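Local coordinates for protein putative oxidoreductase (Klebsiella pneumoniae subsp. pneumoniae MGH 78578, PDB 3E82) that probably acts as an NAD-dependent oxidoreductase of the Gfo/Idh/MocA family, binding its nucleotide through a Rossmann-fold domain, at residues 21-26 with 70-75; 62-67 with 84-89. All coordinates share one frame; numbering follows the deposited sequence.

Interaction 1. Residues 21-26 with 70-75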
loop_
_atom_site.group_PDB
_atom_site.type_symbol
_atom_site.label_atom_id
_atom_site.label_comp_id
_atom_site.label_asym_id
_atom_site.label_seq_id
_atom_site.Cartn_x
_atom_site.Cartn_y
_atom_site.Cartn_z
ATOM N N THR B 21 16.716 24.897 14.681
ATOM C CA THR B 21 17.043 23.476 14.754
ATOM C C THR B 21 17.760 22.900 13.541
ATOM O O THR B 21 18.605 22.023 13.683
ATOM C CB THR B 21 15.769 22.633 14.994
ATOM O OG1 THR B 21 14.973 23.250 16.011
ATOM C CG2 THR B 21 16.137 21.225 15.444
ATOM N N PHE B 22 17.422 23.395 12.359
ATOM C CA PHE B 22 18.006 22.907 11.111
ATOM C C PHE B 22 19.053 23.805 10.457
ATOM O O PHE B 22 20.254 23.529 10.511
ATOM C CB PHE B 22 16.887 22.648 10.090
ATOM C CG PHE B 22 16.123 21.379 10.330
ATOM C CD1 PHE B 22 16.365 20.247 9.544
ATOM C CD2 PHE B 22 15.175 21.305 11.346
ATOM C CE1 PHE B 22 15.665 19.055 9.770
ATOM C CE2 PHE B 22 14.468 20.119 11.584
ATOM C CZ PHE B 22 14.714 18.993 10.795
ATOM N N HIS B 23 18.580 24.883 9.843
ATOM C CA HIS B 23 19.432 25.805 9.110
ATOM C C HIS B 23 20.680 26.354 9.787
ATOM O O HIS B 23 21.778 26.211 9.247
ATOM C CB HIS B 23 18.576 26.942 8.573
ATOM C CG HIS B 23 17.512 26.478 7.630
ATOM N ND1 HIS B 23 17.798 25.896 6.414
ATOM C CD2 HIS B 23 16.163 26.489 7.734
ATOM C CE1 HIS B 23 16.672 25.570 5.809
ATOM N NE2 HIS B 23 15.665 25.919 6.589
ATOM N N ALA B 24 20.536 26.972 10.955
ATOM C CA ALA B 24 21.711 27.521 11.625
ATOM C C ALA B 24 22.802 26.470 11.858
ATOM O O ALA B 24 23.961 26.688 11.495
ATOM C CB ALA B 24 21.319 28.175 12.940
ATOM N N PRO B 25 22.451 25.317 12.463
ATOM C CA PRO B 25 23.442 24.259 12.724
ATOM C C PRO B 25 24.089 23.682 11.468
ATOM O O PRO B 25 25.302 23.461 11.421
ATOM C CB PRO B 25 22.630 23.206 13.482
ATOM C CG PRO B 25 21.613 24.050 14.215
ATOM C CD PRO B 25 21.176 25.000 13.128
ATOM N N LEU B 26 23.273 23.428 10.451
ATOM C CA LEU B 26 23.780 22.883 9.203
ATOM C C LEU B 26 24.726 23.880 8.521
ATOM O O LEU B 26 25.862 23.543 8.180
ATOM C CB LEU B 26 22.611 22.538 8.277
ATOM C CG LEU B 26 21.735 21.358 8.723
ATOM C CD1 LEU B 26 20.455 21.304 7.884
ATOM C CD2 LEU B 26 22.533 20.057 8.593
ATOM N N LEU B 70 23.505 35.329 0.085
ATOM C CA LEU B 70 22.465 34.316 0.035
ATOM C C LEU B 70 21.457 34.452 1.159
ATOM O O LEU B 70 21.823 34.608 2.322
ATOM C CB LEU B 70 23.108 32.927 0.100
ATOM C CG LEU B 70 22.195 31.721 0.346
ATOM C CD1 LEU B 70 21.217 31.557 -0.803
ATOM C CD2 LEU B 70 23.054 30.481 0.509
ATOM N N VAL B 71 20.183 34.372 0.803
ATOM C CA VAL B 71 19.099 34.465 1.769
ATOM C C VAL B 71 18.476 33.085 1.981
ATOM O O VAL B 71 18.145 32.398 1.016
ATOM C CB VAL B 71 18.000 35.446 1.261
ATOM C CG1 VAL B 71 16.777 35.392 2.163
ATOM C CG2 VAL B 71 18.561 36.870 1.211
ATOM N N VAL B 72 18.341 32.677 3.242
ATOM C CA VAL B 72 17.721 31.399 3.586
ATOM C C VAL B 72 16.400 31.753 4.288
ATOM O O VAL B 72 16.395 32.296 5.394
ATOM C CB VAL B 72 18.621 30.557 4.541
ATOM C CG1 VAL B 72 17.879 29.306 4.994
ATOM C CG2 VAL B 72 19.917 30.162 3.834
ATOM N N ILE B 73 15.286 31.451 3.635
ATOM C CA ILE B 73 13.972 31.777 4.174
ATOM C C ILE B 73 13.359 30.664 5.014
ATOM O O ILE B 73 12.994 29.596 4.510
ATOM C CB ILE B 73 13.036 32.172 3.030
ATOM C CG1 ILE B 73 13.685 33.323 2.247
ATOM C CG2 ILE B 73 11.663 32.564 3.568
ATOM C CD1 ILE B 73 12.828 33.882 1.143
ATOM N N ALA B 74 13.250 30.935 6.309
ATOM C CA ALA B 74 12.705 29.984 7.268
ATOM C C ALA B 74 11.664 30.679 8.151
ATOM O O ALA B 74 11.520 30.363 9.329
ATOM C CB ALA B 74 13.832 29.422 8.130
ATOM N N SER B 75 10.960 31.638 7.564
ATOM C CA SER B 75 9.919 32.396 8.255
ATOM C C SER B 75 8.577 31.696 7.981
ATOM O O SER B 75 8.552 30.665 7.309
ATOM C CB SER B 75 9.918 33.831 7.718
ATOM O OG SER B 75 9.921 33.841 6.300
#
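In the Rossmann-fold domain, helix 17-28 lies against one face of the parallel sheet, and His23 is the side chain by which it meets Val72 of strand 70-73 and Ala74 in the loop just after it. The imidazole stands off the helix with CG beside the backbone N (chi1 -61°), which carries the ring toward the strand. Val72 CG1 sits over one ring face, 3.9 Å from the centroid of the His23 ring and 19° off the ring normal, a CH-pi contact displaced toward ND1. Ala74 CB approaches the other end of the imidazole obliquely, 3.8 Å from CD2 of His23. Both nitrogens of this buried ring are satisfied outside the two segments: ND1 of His23 bonds to the hydroxyl of Tyr303 and NE2 to the carboxylate of Asp97, which together fix its rotation, while the ring of Phe124 also meets it. No hydrogen bond links helix to strand. The backbone of Val72 pairs with Ala11 of the first strand. A helix that follows the first strand and packs over the neighbouring central strand is characteristic of dinucleotide-binding Rossmann domains; the nearby turn is consistent with their glycine-rich GxGxxG motif.

Interaction 2. Residues 62-67 with 84-89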
loop_
_atom_site.group_PDB
_atom_site.type_symbol
_atom_site.label_atom_id
_atom_site.label_comp_id
_atom_site.label_asym_id
_atom_site.label_seq_id
_atom_site.Cartn_x
_atom_site.Cartn_y
_atom_site.Cartn_z
ATOM N N ALA B 62 16.900 42.677 6.258
ATOM C CA ALA B 62 17.886 41.599 6.237
ATOM C C ALA B 62 18.113 41.118 4.809
ATOM O O ALA B 62 19.248 41.012 4.343
ATOM C CB ALA B 62 17.412 40.442 7.101
ATOM N N VAL B 63 17.019 40.833 4.114
ATOM C CA VAL B 63 17.089 40.362 2.742
ATOM C C VAL B 63 17.794 41.350 1.808
ATOM O O VAL B 63 18.541 40.945 0.923
ATOM C CB VAL B 63 15.673 40.070 2.199
ATOM C CG1 VAL B 63 15.717 39.889 0.707
ATOM C CG2 VAL B 63 15.108 38.815 2.864
ATOM N N GLN B 64 17.569 42.643 2.017
ATOM C CA GLN B 64 18.164 43.671 1.160
ATOM C C GLN B 64 19.543 44.192 1.561
ATOM O O GLN B 64 20.101 45.053 0.884
ATOM C CB GLN B 64 17.192 44.850 1.031
ATOM C CG GLN B 64 15.871 44.458 0.396
ATOM C CD GLN B 64 14.847 45.574 0.412
ATOM O OE1 GLN B 64 14.505 46.104 1.469
ATOM N NE2 GLN B 64 14.346 45.931 -0.761
ATOM N N HIS B 65 20.102 43.672 2.646
ATOM C CA HIS B 65 21.416 44.130 3.101
ATOM C C HIS B 65 22.493 43.826 2.049
ATOM O O HIS B 65 22.604 42.695 1.570
ATOM C CB HIS B 65 21.762 43.454 4.428
ATOM C CG HIS B 65 22.850 44.134 5.205
ATOM N ND1 HIS B 65 24.147 44.231 4.749
ATOM C CD2 HIS B 65 22.845 44.688 6.442
ATOM C CE1 HIS B 65 24.894 44.808 5.674
ATOM N NE2 HIS B 65 24.128 45.094 6.711
ATOM N N PRO B 66 23.302 44.839 1.683
ATOM C CA PRO B 66 24.372 44.699 0.690
ATOM C C PRO B 66 25.418 43.630 0.991
ATOM O O PRO B 66 25.995 43.058 0.070
ATOM C CB PRO B 66 24.981 46.104 0.629
ATOM C CG PRO B 66 24.714 46.657 1.996
ATOM C CD PRO B 66 23.301 46.197 2.261
ATOM N N ASP B 67 25.666 43.356 2.265
ATOM C CA ASP B 67 26.663 42.351 2.629
ATOM C C ASP B 67 26.141 40.919 2.548
ATOM O O ASP B 67 26.881 39.971 2.818
ATOM C CB ASP B 67 27.196 42.600 4.038
ATOM C CG ASP B 67 28.053 43.846 4.128
ATOM O OD1 ASP B 67 28.389 44.415 3.066
ATOM O OD2 ASP B 67 28.398 44.245 5.263
ATOM N N ALA B 84 11.001 35.719 -1.009
ATOM C CA ALA B 84 11.858 35.156 -2.039
ATOM C C ALA B 84 11.849 36.150 -3.193
ATOM O O ALA B 84 12.873 36.405 -3.825
ATOM C CB ALA B 84 11.315 33.808 -2.500
ATOM N N ARG B 85 10.676 36.717 -3.447
ATOM C CA ARG B 85 10.509 37.692 -4.515
ATOM C C ARG B 85 11.383 38.916 -4.246
ATOM O O ARG B 85 12.086 39.400 -5.134
ATOM C CB ARG B 85 9.043 38.118 -4.595
ATOM C CG ARG B 85 8.593 38.536 -5.973
ATOM C CD ARG B 85 7.103 38.848 -5.991
ATOM N NE ARG B 85 6.481 38.472 -7.258
ATOM C CZ ARG B 85 5.980 37.267 -7.520
ATOM N NH1 ARG B 85 6.024 36.316 -6.597
ATOM N NH2 ARG B 85 5.430 37.012 -8.700
ATOM N N LEU B 86 11.330 39.405 -3.011
ATOM C CA LEU B 86 12.102 40.571 -2.610
ATOM C C LEU B 86 13.600 40.288 -2.687
ATOM O O LEU B 86 14.373 41.111 -3.176
ATOM C CB LEU B 86 11.737 40.972 -1.181
ATOM C CG LEU B 86 12.299 42.321 -0.732
ATOM C CD1 LEU B 86 11.682 43.428 -1.582
ATOM C CD2 LEU B 86 11.992 42.548 0.732
ATOM N N ALA B 87 14.005 39.121 -2.197
ATOM C CA ALA B 87 15.412 38.734 -2.219
ATOM C C ALA B 87 15.960 38.699 -3.644
ATOM O O ALA B 87 17.021 39.261 -3.923
ATOM C CB ALA B 87 15.586 37.368 -1.555
ATOM N N LEU B 88 15.233 38.029 -4.538
ATOM C CA LEU B 88 15.643 37.920 -5.936
ATOM C C LEU B 88 15.751 39.290 -6.598
ATOM O O LEU B 88 16.740 39.585 -7.271
ATOM C CB LEU B 88 14.660 37.041 -6.716
ATOM C CG LEU B 88 14.714 35.542 -6.391
ATOM C CD1 LEU B 88 13.652 34.806 -7.213
ATOM C CD2 LEU B 88 16.107 34.989 -6.708
ATOM N N ASN B 89 14.733 40.125 -6.412
ATOM C CA ASN B 89 14.747 41.470 -6.984
ATOM C C ASN B 89 15.904 42.291 -6.406
ATOM O O ASN B 89 16.362 43.255 -7.021
ATOM C CB ASN B 89 13.398 42.161 -6.725
ATOM C CG ASN B 89 12.351 41.811 -7.776
ATOM O OD1 ASN B 89 11.163 41.671 -7.475
ATOM N ND2 ASN B 89 12.788 41.680 -9.022
#
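With CG1 anti to the backbone N (chi1 167°), Val63 extends that branch from helix 59-64 toward Leu86 and Ala87 on helix 80-89, and Leu86 sets its own CG anti to its N (chi1 -170°) to carry its isobutyl group toward Val63 and Gln64. The backbones come close here, 5.5 Å between CA of Val63 and CA of Ala87, consistent with Ala87 presenting just a methyl group. The modelled approach of Val63 CG1 to CA of Ala87 is implausibly short, so the exact placing of that methyl is doubtful, although the two residues plainly pack together. Alongside, Val63 CG1 lies 4.4 Å from CG of Leu86, a value that shares the doubt. Toward solvent, Gln64 stretches out beyond its CG and crosses the Leu86 side chain at about a right angle, its CD 4.2 Å from CD2 of Leu86, so that the end of an exposed polar chain flanks the leucine. No hydrogen bond joins the segments; the contact is van der Waals packing, aliphatic at Val63 and with the Gln64 chain at its outer side.

Beyond Gln64 the chain runs on as a turn that leads to strand 70-73. Within that turn, and apart from the helix contact, the backbone N of Asp67 donates to ND1 of His65 at 3.0 Å, in the plane of the imidazole, and the carbonyl O of His65 accepts from Lys92. Beneath the helix pair, Ala87 reaches Val94 of strand 93-96. On its far flank helix 80-89 meets helix 104-116, where Arg85 forms a salt bridge with Glu109; helices 59-64, 80-89 and 104-116 thus succeed one another along the parallel sheet.

Both interactions lie in the Rossmann-fold domain: interaction 1 includes strand 70-73 and interaction 2 packs on it, from opposite faces of the sheet. Interaction 1 uses Val72 on the face toward helix 17-28, whereas Val71 and Ile73 point to the other face and touch interaction 2: CG1 of Val71 lies 3.9 Å from CG2 of Val63, and CG2 of Val71 lies 4.1 Å from CB of Ala87. Helix 59-64 precedes the strand and helix 80-89 follows it. Interaction 1 is buried and built on a histidine with polar partners at both nitrogens; interaction 2 is helix-to-helix packing, mainly aliphatic, partly buried and running out to the surface at Gln64.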